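Side-chain contacts in enterobactin synthetase component F-related protein (Vibrio cholerae serotype O1, PDB 4OXI), which binds glycyl-adenosine-5'-phosphate as the adenylation domain AlmE and probably uses ATP to activate glycine for a lipopolysaccharide modification pathway: residues S160-E163 and R168-I171; P181-Y186 and F191-I196; I232-S237 and E364-V369; N358-T363 and L417-K422; Q530-Q533 and F539-K542. All blocks are in the same frame, centred on the assembly; numbering follows the deposited sequence.

Contact 1: S160-E163 and R168-I171; sequences SLLE and RLHI
L169 pushes its CD1 methyl into the notch between L161 and L162. CD2 of L161 forms one wall, 3.9 Å from CD1 of L169. CD2 of L162 forms the other wall, 4.0 Å from that same CD1. L161 lies about at right angles to L169, while L162 comes in at a slant. The fit also works in reverse. CD2 of L162 is a bump that settles between the L169 and I171 ends, and it lies 4.1 Å from CD1 of I171. The L162 CB starts off alongside the strand, and with CG anti to the carbonyl carbon (chi1 -66°) the branch end comes over to it. The two segments belong to a beta-alpha-beta unit in which helix 155-164 links strands 147-149 and 170-173 of a parallel sheet. L169 and I171 face this helix, and H170 between them turns the other way. I148 of the preceding strand touches both L161 and L169, and F191 of the following strand touches L162 and I171. The ring of H189 spans the two backbones: NE2 is hydrogen-bonded to L162 O and ND1 to L169 N.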
# COMPACT_ATOMS: atom_id res chain seq x y z
N SER A 160 -8.97 -15.39 19.19
CA SER A 160 -7.60 -15.72 19.60
C SER A 160 -6.88 -14.51 20.19
O SER A 160 -6.11 -14.63 21.15
CB SER A 160 -6.77 -16.27 18.43
OG SER A 160 -7.49 -17.26 17.71
N LEU A 161 -7.11 -13.33 19.61
CA LEU A 161 -6.50 -12.11 20.12
C LEU A 161 -7.04 -11.78 21.49
O LEU A 161 -6.29 -11.45 22.40
CB LEU A 161 -6.77 -10.92 19.17
CG LEU A 161 -6.17 -9.59 19.63
CD1 LEU A 161 -4.67 -9.72 19.71
CD2 LEU A 161 -6.55 -8.42 18.70
N LEU A 162 -8.36 -11.85 21.64
CA LEU A 162 -8.99 -11.44 22.90
C LEU A 162 -8.55 -12.36 24.02
O LEU A 162 -8.42 -11.95 25.17
CB LEU A 162 -10.51 -11.44 22.77
CG LEU A 162 -11.05 -10.39 21.79
CD1 LEU A 162 -12.56 -10.42 21.77
CD2 LEU A 162 -10.54 -9.02 22.18
N GLU A 163 -8.33 -13.62 23.68
CA GLU A 163 -7.92 -14.61 24.66
C GLU A 163 -6.60 -14.25 25.34
O GLU A 163 -6.46 -14.48 26.54
CB GLU A 163 -7.83 -16.00 24.01
CG GLU A 163 -7.25 -17.07 24.93
CD GLU A 163 -8.26 -17.60 25.94
OE1 GLU A 163 -9.38 -17.03 26.05
OE2 GLU A 163 -7.95 -18.61 26.62
N ARG A 168 -7.69 -4.00 28.10
CA ARG A 168 -9.04 -3.90 27.55
C ARG A 168 -9.02 -3.39 26.11
O ARG A 168 -8.51 -2.29 25.85
CB ARG A 168 -9.92 -2.98 28.41
CG ARG A 168 -11.33 -2.74 27.83
CD ARG A 168 -12.30 -2.13 28.86
NE ARG A 168 -12.42 -2.98 30.05
CZ ARG A 168 -13.26 -4.01 30.17
NH1 ARG A 168 -14.08 -4.33 29.16
NH2 ARG A 168 -13.28 -4.73 31.29
N LEU A 169 -9.57 -4.16 25.18
CA LEU A 169 -9.69 -3.71 23.80
C LEU A 169 -11.12 -3.28 23.53
O LEU A 169 -12.06 -3.78 24.15
CB LEU A 169 -9.30 -4.82 22.82
CG LEU A 169 -7.84 -5.24 22.83
CD1 LEU A 169 -7.59 -6.32 21.78
CD2 LEU A 169 -6.94 -4.03 22.59
N HIS A 170 -11.28 -2.32 22.62
CA HIS A 170 -12.61 -1.86 22.24
C HIS A 170 -12.91 -2.28 20.80
O HIS A 170 -12.24 -1.83 19.85
CB HIS A 170 -12.72 -0.36 22.45
CG HIS A 170 -12.67 0.03 23.89
ND1 HIS A 170 -13.80 0.25 24.64
CD2 HIS A 170 -11.62 0.19 24.74
CE1 HIS A 170 -13.46 0.55 25.88
NE2 HIS A 170 -12.14 0.52 25.96
N ILE A 171 -13.89 -3.16 20.67
CA ILE A 171 -14.19 -3.84 19.43
C ILE A 171 -15.40 -3.20 18.77
O ILE A 171 -16.44 -3.04 19.41
CB ILE A 171 -14.52 -5.31 19.70
CG1 ILE A 171 -13.43 -5.94 20.57
CG2 ILE A 171 -14.70 -6.08 18.41
CD1 ILE A 171 -12.05 -5.90 19.96

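Contact 2: P181-Y186 and F191-I196; sequences PLRQQY and FHTVQI
R183 grips the backbone of F191 through a direct bond and a water. Its NH1 donates to F191 O at 2.9 Å, with an N-H...O angle of 146°. The oxygen is tilted out of the guanidinium plane. The water accepts from F191 N at 2.9 Å and, weakly, from R183 NH1. The bend of the arginine chain at chi3 (-51°) carries the guanidinium over the strand toward T193. NE of R183 has a second partner, a salt bridge to E180. T193 OG1 stands near the guanidinium plane, at its edge, 3.9 Å from R183 NH2.

The apolar contacts are made by the F191 ring. Its CZ rests on L182 CB at 3.8 Å, and its CE2 lies 4.4 Å from Y186 CB.

Further van der Waals contacts join F191 to backbone and guanidinium. The R183 backbone N lies over one ring face, offset toward the rim. Y186 O is at the ring edge, 4.0 Å from F191 CE2. CB of F191 covers one face of the R183 guanidinium, 3.7 Å from NH1. Ring and guanidinium planes are 72° apart, and the two side chains slide past each other in opposite directions.

The axes of the short helix and strand pass 9.7 Å apart and run closer to antiparallel than to perpendicular. This is the helix-to-strand return of a beta-alpha-beta unit, here the one that ends the parallel sheet on strand 190-193.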
# COMPACT_ATOMS: atom_id res chain seq x y z
N PRO A 181 -22.18 -13.51 21.68
CA PRO A 181 -21.42 -14.58 22.34
C PRO A 181 -20.02 -14.13 22.79
O PRO A 181 -19.59 -14.51 23.88
CB PRO A 181 -21.29 -15.64 21.25
CG PRO A 181 -22.46 -15.42 20.37
CD PRO A 181 -22.67 -13.92 20.35
N LEU A 182 -19.32 -13.35 21.97
CA LEU A 182 -17.98 -12.93 22.34
C LEU A 182 -18.07 -11.93 23.48
O LEU A 182 -17.22 -11.91 24.36
CB LEU A 182 -17.21 -12.35 21.15
CG LEU A 182 -16.70 -13.36 20.12
CD1 LEU A 182 -16.35 -12.66 18.84
CD2 LEU A 182 -15.50 -14.08 20.64
N ARG A 183 -19.13 -11.12 23.47
CA ARG A 183 -19.35 -10.14 24.54
C ARG A 183 -19.43 -10.83 25.90
O ARG A 183 -18.88 -10.33 26.89
CB ARG A 183 -20.63 -9.35 24.31
CG ARG A 183 -20.88 -8.33 25.41
CD ARG A 183 -22.28 -7.74 25.37
NE ARG A 183 -22.65 -7.23 24.05
CZ ARG A 183 -22.28 -6.04 23.58
NH1 ARG A 183 -21.50 -5.25 24.29
NH2 ARG A 183 -22.69 -5.66 22.38
N GLN A 184 -20.12 -11.97 25.93
CA GLN A 184 -20.33 -12.73 27.15
C GLN A 184 -19.06 -13.46 27.53
O GLN A 184 -18.70 -13.56 28.70
CB GLN A 184 -21.45 -13.76 26.96
CG GLN A 184 -22.84 -13.16 26.72
CD GLN A 184 -23.30 -12.29 27.87
OE1 GLN A 184 -22.87 -12.46 29.01
NE2 GLN A 184 -24.19 -11.35 27.58
N GLN A 185 -18.38 -13.98 26.52
CA GLN A 185 -17.16 -14.72 26.77
C GLN A 185 -15.99 -13.84 27.22
O GLN A 185 -15.14 -14.28 28.00
CB GLN A 185 -16.78 -15.55 25.54
CG GLN A 185 -15.50 -16.36 25.72
CD GLN A 185 -15.12 -17.12 24.46
OE1 GLN A 185 -15.81 -17.04 23.44
NE2 GLN A 185 -14.02 -17.86 24.53
N TYR A 186 -15.93 -12.59 26.74
CA TYR A 186 -14.79 -11.73 27.08
C TYR A 186 -15.19 -10.40 27.75
O TYR A 186 -15.09 -9.34 27.14
CB TYR A 186 -13.94 -11.44 25.84
CG TYR A 186 -13.34 -12.69 25.22
CD1 TYR A 186 -12.29 -13.35 25.82
CD2 TYR A 186 -13.83 -13.19 24.02
CE1 TYR A 186 -11.74 -14.48 25.26
CE2 TYR A 186 -13.29 -14.32 23.45
CZ TYR A 186 -12.24 -14.96 24.08
OH TYR A 186 -11.70 -16.10 23.53
N PHE A 191 -17.34 -4.48 23.76
CA PHE A 191 -17.86 -4.57 22.40
C PHE A 191 -18.87 -3.49 22.14
O PHE A 191 -19.82 -3.33 22.91
CB PHE A 191 -18.50 -5.94 22.19
CG PHE A 191 -17.51 -7.06 22.17
CD1 PHE A 191 -17.03 -7.54 20.97
CD2 PHE A 191 -17.02 -7.58 23.36
CE1 PHE A 191 -16.11 -8.56 20.94
CE2 PHE A 191 -16.10 -8.59 23.35
CZ PHE A 191 -15.63 -9.08 22.13
N HIS A 192 -18.66 -2.75 21.05
CA HIS A 192 -19.51 -1.62 20.73
C HIS A 192 -20.26 -1.93 19.44
O HIS A 192 -19.66 -1.98 18.35
CB HIS A 192 -18.67 -0.35 20.52
CG HIS A 192 -17.93 0.12 21.74
ND1 HIS A 192 -18.50 0.93 22.70
CD2 HIS A 192 -16.64 -0.06 22.12
CE1 HIS A 192 -17.60 1.21 23.63
NE2 HIS A 192 -16.46 0.62 23.31
N THR A 193 -21.57 -2.12 19.53
CA THR A 193 -22.35 -2.16 18.30
C THR A 193 -22.80 -0.74 18.00
O THR A 193 -23.44 -0.09 18.83
CB THR A 193 -23.54 -3.12 18.38
OG1 THR A 193 -23.06 -4.44 18.65
CG2 THR A 193 -24.31 -3.12 17.07
N VAL A 194 -22.43 -0.24 16.83
CA VAL A 194 -22.75 1.13 16.47
C VAL A 194 -23.95 1.12 15.53
O VAL A 194 -23.88 0.55 14.45
CB VAL A 194 -21.57 1.83 15.77
CG1 VAL A 194 -21.92 3.27 15.46
CG2 VAL A 194 -20.32 1.77 16.65
N GLN A 195 -25.05 1.72 15.96
CA GLN A 195 -26.23 1.80 15.11
C GLN A 195 -25.96 2.73 13.94
O GLN A 195 -25.19 3.69 14.05
CB GLN A 195 -27.46 2.25 15.91
CG GLN A 195 -27.93 1.23 16.98
CD GLN A 195 -28.07 -0.20 16.42
OE1 GLN A 195 -28.50 -0.39 15.28
NE2 GLN A 195 -27.71 -1.19 17.23
N ILE A 196 -26.57 2.44 12.80
CA ILE A 196 -26.42 3.27 11.62
C ILE A 196 -27.55 4.28 11.62
O ILE A 196 -28.71 3.92 11.53
CB ILE A 196 -26.47 2.43 10.33
CG1 ILE A 196 -25.38 1.37 10.32
CG2 ILE A 196 -26.31 3.30 9.10
CD1 ILE A 196 -25.49 0.41 9.14
O HOH W 1 -18.91 -5.42 25.98

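Contact 3: I232-S237 and E364-V369; sequences IAVSYS and ECTIAV. With GAP (glycyl-adenosine-5'-phosphate), chain B.
OE2 of E364 is gripped by two groups, a salt bridge to R477 NH2 and a hydrogen bond with Y428 OH, while the CD1 methyl of I232 lies 3.6 Å away. That methyl also sits 3.5 Å from E364 CD. The two side chains cross at about a right angle. CB of E364 points away from the strand, and the bend at chi2 (87°) brings the carboxylate round to I232. Further along, V234 CG1 packs against T366, 3.7 Å from OG1 and 4.1 Å from CG2. The threonine hydroxyl is hydrogen-bonded to Q423 O. Both pairs are buried and set the loop 364-369 against strand 230-235. Q423 also holds the loop by its side chain, with NE2 hydrogen-bonded to the carbonyls of C365 and A368. T366 and I367 both have positive phi. In this bend the I367 carbonyl accepts a 2.7 Å hydrogen bond from the glycyl N of the bound adenylate. The strand thus gives the loop an apolar backing, and the polar groups look to other partners. E364 holds R477, and R477 NH1 bonds to the ligand, which is consistent with a second-shell role for E364, positioning R477.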
# COMPACT_ATOMS: atom_id res chain seq x y z
N ILE A 232 5.21 3.52 9.33
CA ILE A 232 5.21 4.74 8.55
C ILE A 232 3.86 5.41 8.71
O ILE A 232 2.83 4.89 8.25
CB ILE A 232 5.44 4.40 7.08
CG1 ILE A 232 6.83 3.79 6.89
CG2 ILE A 232 5.27 5.62 6.20
CD1 ILE A 232 7.01 3.12 5.54
N ALA A 233 3.86 6.55 9.39
CA ALA A 233 2.65 7.29 9.64
C ALA A 233 2.54 8.41 8.60
O ALA A 233 3.41 9.27 8.52
CB ALA A 233 2.65 7.85 11.05
N VAL A 234 1.46 8.38 7.82
CA VAL A 234 1.25 9.31 6.72
C VAL A 234 0.21 10.35 7.16
O VAL A 234 -0.88 10.00 7.62
CB VAL A 234 0.75 8.56 5.47
CG1 VAL A 234 0.34 9.53 4.37
CG2 VAL A 234 1.82 7.59 4.98
N SER A 235 0.55 11.63 7.03
CA SER A 235 -0.32 12.70 7.55
C SER A 235 -1.43 13.02 6.58
O SER A 235 -1.40 12.61 5.42
CB SER A 235 0.48 13.97 7.76
OG SER A 235 0.85 14.49 6.50
N TYR A 236 -2.43 13.78 7.04
CA TYR A 236 -3.45 14.27 6.12
C TYR A 236 -2.86 15.12 5.01
O TYR A 236 -3.27 14.99 3.85
CB TYR A 236 -4.59 14.98 6.86
CG TYR A 236 -5.56 14.00 7.48
CD1 TYR A 236 -6.62 13.49 6.74
CD2 TYR A 236 -5.38 13.54 8.78
CE1 TYR A 236 -7.51 12.58 7.28
CE2 TYR A 236 -6.26 12.63 9.33
CZ TYR A 236 -7.32 12.15 8.57
OH TYR A 236 -8.20 11.24 9.11
N SER A 237 -1.90 15.99 5.33
CA SER A 237 -1.33 16.82 4.26
C SER A 237 -0.51 15.99 3.27
O SER A 237 -0.54 16.27 2.08
CB SER A 237 -0.53 18.02 4.79
OG SER A 237 0.59 17.59 5.54
N GLU A 364 7.11 5.50 2.14
CA GLU A 364 7.66 6.62 2.92
C GLU A 364 7.35 8.00 2.30
O GLU A 364 7.44 9.03 2.97
CB GLU A 364 9.18 6.46 3.08
CG GLU A 364 9.60 5.38 4.09
CD GLU A 364 9.69 3.96 3.49
OE1 GLU A 364 9.14 3.73 2.39
OE2 GLU A 364 10.33 3.07 4.12
N CYS A 365 7.00 8.02 1.02
CA CYS A 365 6.69 9.27 0.36
C CYS A 365 5.26 9.28 -0.21
O CYS A 365 5.02 9.88 -1.26
CB CYS A 365 7.71 9.60 -0.74
SG CYS A 365 7.85 11.41 -1.09
N THR A 366 4.34 8.61 0.48
CA THR A 366 2.91 8.64 0.17
C THR A 366 2.59 8.14 -1.24
O THR A 366 2.31 8.93 -2.15
CB THR A 366 2.30 10.04 0.42
OG1 THR A 366 2.68 10.48 1.72
CG2 THR A 366 0.77 10.01 0.35
N ILE A 367 2.61 6.82 -1.40
CA ILE A 367 2.12 6.10 -2.59
C ILE A 367 3.01 6.19 -3.84
O ILE A 367 3.77 5.26 -4.13
CB ILE A 367 0.67 6.49 -2.91
CG1 ILE A 367 -0.18 6.50 -1.63
CG2 ILE A 367 0.10 5.54 -3.96
CD1 ILE A 367 -1.62 6.99 -1.86
N ALA A 368 2.92 7.29 -4.58
CA ALA A 368 3.79 7.48 -5.74
C ALA A 368 4.24 8.92 -5.79
O ALA A 368 3.47 9.82 -5.44
CB ALA A 368 3.07 7.10 -7.04
N VAL A 369 5.46 9.16 -6.27
CA VAL A 369 5.98 10.52 -6.35
C VAL A 369 6.33 10.93 -7.78
O VAL A 369 6.44 12.12 -8.08
CB VAL A 369 7.18 10.73 -5.38
CG1 VAL A 369 8.38 9.94 -5.83
CG2 VAL A 369 7.52 12.20 -5.24
N GAP B . 3.86 2.94 -2.81
CA GAP B . 3.99 1.98 -3.95
C GAP B . 4.98 0.91 -3.52
O GAP B . 5.27 -0.04 -4.23
PA GAP B . 6.60 0.07 -1.47
O1A GAP B . 7.14 0.90 -0.34
O2A GAP B . 5.93 -1.27 -1.20
O3A GAP B . 5.59 1.06 -2.21
C5' GAP B . 8.69 0.96 -2.78
O5' GAP B . 7.83 -0.14 -2.49
C4' GAP B . 9.79 0.49 -3.71
O4' GAP B . 9.21 -0.19 -4.82
C3' GAP B . 10.56 1.62 -4.35
O3' GAP B . 11.60 2.09 -3.49
C2' GAP B . 11.08 0.97 -5.62
O2' GAP B . 12.18 0.12 -5.33
C1' GAP B . 9.99 0.01 -6.00
N9 GAP B . 9.14 0.62 -7.04
C8 GAP B . 7.97 1.25 -6.82
N7 GAP B . 7.42 1.68 -7.99
C5 GAP B . 8.27 1.33 -8.98
C6 GAP B . 8.31 1.49 -10.45
N6 GAP B . 7.29 2.11 -11.11
N1 GAP B . 9.37 0.98 -11.10
C2 GAP B . 10.38 0.35 -10.46
N3 GAP B . 10.41 0.17 -9.13
C4 GAP B . 9.39 0.62 -8.35

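Contact 4: N358-T363 and L417-K422; sequences NLYGPT and LLLSGK. With GAP (glycyl-adenosine-5'-phosphate), chain B.
This is a buried apolar contact that sets the end of strand 356-360 and the ligand-binding loop that follows it against strand 416-419 of a neighbouring antiparallel sheet. Y360 and P362 meet L417 and L419. CD2 of L417 approaches the tyrosine obliquely, 3.5 Å from Y360 CE2. Tyrosine and leucine come from opposite directions. L419 has two partners. Its CD2 stands at the edge of the Y360 ring, and its CD1 presses on P362 CD at 3.5 Å, tighter than usual van der Waals contact. The leucines pack on the side of Y360 and P362 away from the nucleotide. From strand 445-457, S450 touches Y360 and Y448 touches P362.

The sequence N358-T363 followed by E364 fits the NxYGPTE signature of adenylation domains, and each of these six residues lines the pocket of glycyl-adenosine-5'-phosphate. Two oxygens hold the adenine amino group. L359 O accepts from ligand N6 at 2.7 Å, and N358 OD1 accepts from the same N6 at 2.9 Å. Y360 CG is anti to the backbone N (chi1 157°), and the ring extends past the purine, with ligand C5 at its edge. The hydroxyl of Y360 is hydrogen-bonded to D452 OD2, while D452 OD1 bonds to the ligand. G361 bends the chain at backbone angles suited to glycine, and its carbonyl takes a weak bond from the glycyl amine. T363 holds the phosphate twice: its N donates to ligand O1A at 3.1 Å, and its OG1 donates to O1A at 3.0 Å.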
# COMPACT_ATOMS: atom_id res chain seq x y z
N ASN A 358 2.95 4.55 -15.75
CA ASN A 358 3.90 3.97 -14.79
C ASN A 358 3.96 4.91 -13.60
O ASN A 358 4.16 6.10 -13.79
CB ASN A 358 5.30 3.81 -15.42
CG ASN A 358 6.24 2.95 -14.58
OD1 ASN A 358 5.82 2.26 -13.64
ND2 ASN A 358 7.53 2.95 -14.94
N LEU A 359 3.75 4.40 -12.39
CA LEU A 359 3.86 5.24 -11.20
C LEU A 359 4.99 4.72 -10.34
O LEU A 359 5.13 3.51 -10.20
CB LEU A 359 2.57 5.19 -10.37
CG LEU A 359 1.27 5.79 -10.88
CD1 LEU A 359 0.12 5.63 -9.85
CD2 LEU A 359 1.50 7.23 -11.19
N TYR A 360 5.77 5.62 -9.74
CA TYR A 360 6.85 5.22 -8.85
C TYR A 360 6.81 5.97 -7.52
O TYR A 360 6.54 7.17 -7.47
CB TYR A 360 8.25 5.39 -9.49
CG TYR A 360 9.35 5.53 -8.45
CD1 TYR A 360 10.04 4.41 -7.99
CD2 TYR A 360 9.66 6.76 -7.89
CE1 TYR A 360 11.01 4.52 -7.00
CE2 TYR A 360 10.62 6.89 -6.90
CZ TYR A 360 11.30 5.77 -6.47
OH TYR A 360 12.27 5.90 -5.48
N GLY A 361 7.12 5.25 -6.44
CA GLY A 361 7.33 5.86 -5.15
C GLY A 361 7.28 4.83 -4.03
O GLY A 361 6.69 3.75 -4.19
N PRO A 362 7.93 5.14 -2.90
CA PRO A 362 7.90 4.28 -1.72
C PRO A 362 6.80 4.72 -0.76
O PRO A 362 6.32 5.86 -0.85
CB PRO A 362 9.28 4.53 -1.10
CG PRO A 362 9.53 5.98 -1.39
CD PRO A 362 8.89 6.25 -2.75
N THR A 363 6.41 3.83 0.14
CA THR A 363 5.40 4.13 1.12
C THR A 363 5.81 5.35 1.93
O THR A 363 4.95 6.15 2.34
CB THR A 363 5.18 2.91 2.04
OG1 THR A 363 4.78 1.79 1.23
CG2 THR A 363 4.10 3.19 3.11
N LEU A 417 18.31 7.98 -5.88
CA LEU A 417 17.24 8.96 -5.90
C LEU A 417 16.90 9.42 -4.49
O LEU A 417 16.74 8.60 -3.59
CB LEU A 417 15.99 8.35 -6.55
CG LEU A 417 14.82 9.28 -6.86
CD1 LEU A 417 15.28 10.36 -7.80
CD2 LEU A 417 13.66 8.50 -7.48
N LEU A 418 16.78 10.74 -4.31
CA LEU A 418 16.41 11.31 -3.02
C LEU A 418 15.05 11.98 -3.18
O LEU A 418 14.77 12.59 -4.21
CB LEU A 418 17.43 12.36 -2.58
CG LEU A 418 18.89 11.93 -2.42
CD1 LEU A 418 19.73 13.08 -1.92
CD2 LEU A 418 18.98 10.77 -1.46
N LEU A 419 14.21 11.86 -2.15
CA LEU A 419 12.86 12.40 -2.23
C LEU A 419 12.66 13.48 -1.17
O LEU A 419 13.24 13.42 -0.08
CB LEU A 419 11.84 11.27 -2.03
CG LEU A 419 12.07 10.04 -2.91
CD1 LEU A 419 11.12 8.93 -2.50
CD2 LEU A 419 11.88 10.38 -4.38
N SER A 420 11.84 14.47 -1.49
CA SER A 420 11.47 15.48 -0.52
C SER A 420 10.12 16.06 -0.90
O SER A 420 9.54 15.70 -1.92
CB SER A 420 12.50 16.60 -0.49
OG SER A 420 12.52 17.26 -1.74
N GLY A 421 9.60 16.96 -0.07
CA GLY A 421 8.37 17.64 -0.44
C GLY A 421 7.22 17.30 0.48
O GLY A 421 7.41 16.66 1.53
N LYS A 422 6.03 17.71 0.07
CA LYS A 422 4.83 17.58 0.89
C LYS A 422 4.34 16.14 1.09
O LYS A 422 3.58 15.88 2.03
CB LYS A 422 3.70 18.45 0.33
CG LYS A 422 3.79 19.93 0.75
CD LYS A 422 2.94 20.82 -0.15
CE LYS A 422 3.57 20.94 -1.54
NZ LYS A 422 2.59 21.32 -2.60
N GAP B . 3.86 2.94 -2.81
CA GAP B . 3.99 1.98 -3.95
C GAP B . 4.98 0.91 -3.52
O GAP B . 5.27 -0.04 -4.23
PA GAP B . 6.60 0.07 -1.47
O1A GAP B . 7.14 0.90 -0.34
O2A GAP B . 5.93 -1.27 -1.20
O3A GAP B . 5.59 1.06 -2.21
C5' GAP B . 8.69 0.96 -2.78
O5' GAP B . 7.83 -0.14 -2.49
C4' GAP B . 9.79 0.49 -3.71
O4' GAP B . 9.21 -0.19 -4.82
C3' GAP B . 10.56 1.62 -4.35
O3' GAP B . 11.60 2.09 -3.49
C2' GAP B . 11.08 0.97 -5.62
O2' GAP B . 12.18 0.12 -5.33
C1' GAP B . 9.99 0.01 -6.00
N9 GAP B . 9.14 0.62 -7.04
C8 GAP B . 7.97 1.25 -6.82
N7 GAP B . 7.42 1.68 -7.99
C5 GAP B . 8.27 1.33 -8.98
C6 GAP B . 8.31 1.49 -10.45
N6 GAP B . 7.29 2.11 -11.11
N1 GAP B . 9.37 0.98 -11.10
C2 GAP B . 10.38 0.35 -10.46
N3 GAP B . 10.41 0.17 -9.13
C4 GAP B . 9.39 0.62 -8.35

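Contact 5: Q530-Q533 and F539-K542; sequences QCKQ and FVPK
V540 packs its two methyls against C531 and K532, and the fit is closest at C531. CG1 of V540 lies 4.0 Å from C531 CB. CG2 of V540 is equally near the backbone, 4.0 Å from C531 O. V540 splays its methyls with CG1 anti to the backbone N (chi1 179°), which places one against the cysteine side chain and the other against the C531 carbonyl. C531 and V540 point toward each other, and both are buried.

The K532 side is looser. V540 CG2 reaches K532 CA at 4.2 Å and K532 CG at 4.3 Å. From there the lysine chain runs on extended at an exposed position. Only its inner carbons take part in the contact. P541 adds little. K542 starts away from the helix, but its amino group curls back to its own turn. There K542 NZ donates to V540 O at 3.0 Å, tilted 28° from the carbonyl plane, and is also hydrogen-bonded to P537 O. These two bonds tie down the backbone beside V540 from the side away from C531.

The contact lies in the C-terminal part of the chain, probably the small C-terminal subdomain usual in adenylate-forming enzymes. It joins the end of helix 524-531 to the loop that leads into strand 543-546. Helix 480-491 lies next to both: V486 touches C531, and I483 touches F539 and P541. F539 reaches strand 476-479 as well, and P541 rests on T512 and A514 of strand 512-516.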
# COMPACT_ATOMS: atom_id res chain seq x y z
N GLN A 530 8.07 -23.30 12.22
CA GLN A 530 8.43 -22.10 12.97
C GLN A 530 8.46 -20.81 12.13
O GLN A 530 8.06 -19.76 12.60
CB GLN A 530 9.76 -22.31 13.70
CG GLN A 530 9.65 -23.38 14.78
CD GLN A 530 10.98 -23.73 15.41
OE1 GLN A 530 12.02 -23.14 15.09
NE2 GLN A 530 10.97 -24.70 16.31
N CYS A 531 8.95 -20.89 10.89
CA CYS A 531 8.97 -19.71 10.02
C CYS A 531 7.58 -19.12 9.78
O CYS A 531 7.43 -17.90 9.69
CB CYS A 531 9.63 -20.03 8.68
SG CYS A 531 11.41 -20.17 8.80
N LYS A 532 6.56 -19.98 9.70
CA LYS A 532 5.19 -19.55 9.43
C LYS A 532 4.61 -18.72 10.57
O LYS A 532 3.64 -17.99 10.38
CB LYS A 532 4.29 -20.76 9.14
CG LYS A 532 4.57 -21.41 7.79
CD LYS A 532 3.84 -22.75 7.63
CE LYS A 532 4.09 -23.35 6.24
NZ LYS A 532 3.48 -24.70 6.06
N GLN A 533 5.21 -18.82 11.76
CA GLN A 533 4.79 -18.01 12.89
C GLN A 533 5.51 -16.66 12.95
O GLN A 533 5.19 -15.83 13.78
CB GLN A 533 5.02 -18.77 14.21
CG GLN A 533 4.44 -20.19 14.23
CD GLN A 533 3.01 -20.24 13.70
OE1 GLN A 533 2.19 -19.37 14.00
NE2 GLN A 533 2.72 -21.27 12.90
N PHE A 539 6.52 -14.73 2.19
CA PHE A 539 7.95 -14.60 2.38
C PHE A 539 8.61 -15.89 2.87
O PHE A 539 9.84 -16.02 2.81
CB PHE A 539 8.24 -13.45 3.33
CG PHE A 539 7.59 -12.15 2.91
CD1 PHE A 539 7.52 -11.79 1.56
CD2 PHE A 539 7.06 -11.28 3.86
CE1 PHE A 539 6.91 -10.59 1.17
CE2 PHE A 539 6.44 -10.08 3.48
CZ PHE A 539 6.38 -9.73 2.14
N VAL A 540 7.81 -16.85 3.35
CA VAL A 540 8.38 -18.11 3.85
C VAL A 540 9.00 -18.88 2.68
O VAL A 540 8.34 -19.11 1.66
CB VAL A 540 7.35 -18.98 4.57
CG1 VAL A 540 7.98 -20.28 5.03
CG2 VAL A 540 6.77 -18.25 5.77
N PRO A 541 10.29 -19.25 2.81
CA PRO A 541 10.97 -19.98 1.73
C PRO A 541 10.22 -21.26 1.39
O PRO A 541 9.78 -21.98 2.29
CB PRO A 541 12.35 -20.30 2.34
CG PRO A 541 12.55 -19.22 3.39
CD PRO A 541 11.17 -19.01 3.97
N LYS A 542 10.03 -21.51 0.09
CA LYS A 542 9.25 -22.65 -0.40
C LYS A 542 10.15 -23.84 -0.68
O LYS A 542 9.68 -24.96 -0.80
CB LYS A 542 8.49 -22.28 -1.68
CG LYS A 542 7.55 -21.09 -1.56
CD LYS A 542 6.70 -21.21 -0.31
CE LYS A 542 5.84 -19.96 -0.10
NZ LYS A 542 5.48 -19.83 1.34

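From the N terminus, contact 1 closes a short loop from helix 155-164 to strand 170-173. Contact 2 follows in series and closes the next one, from helix 180-185 to strand 190-193. The two touch, because their strands are neighbours in one parallel sheet. Contacts 3 and 4 are long-range and cross, since their segments alternate along the chain. They meet where V369 N lies 2.6 Å from Y360 O, and both touch the bound adenylate. Together they set strands 230-235 and 416-419 behind N358-T363 and I367, which line the ligand pocket. Contact 5 closes a last short loop near the C terminus, its centre about 30 Å from that of contact 3.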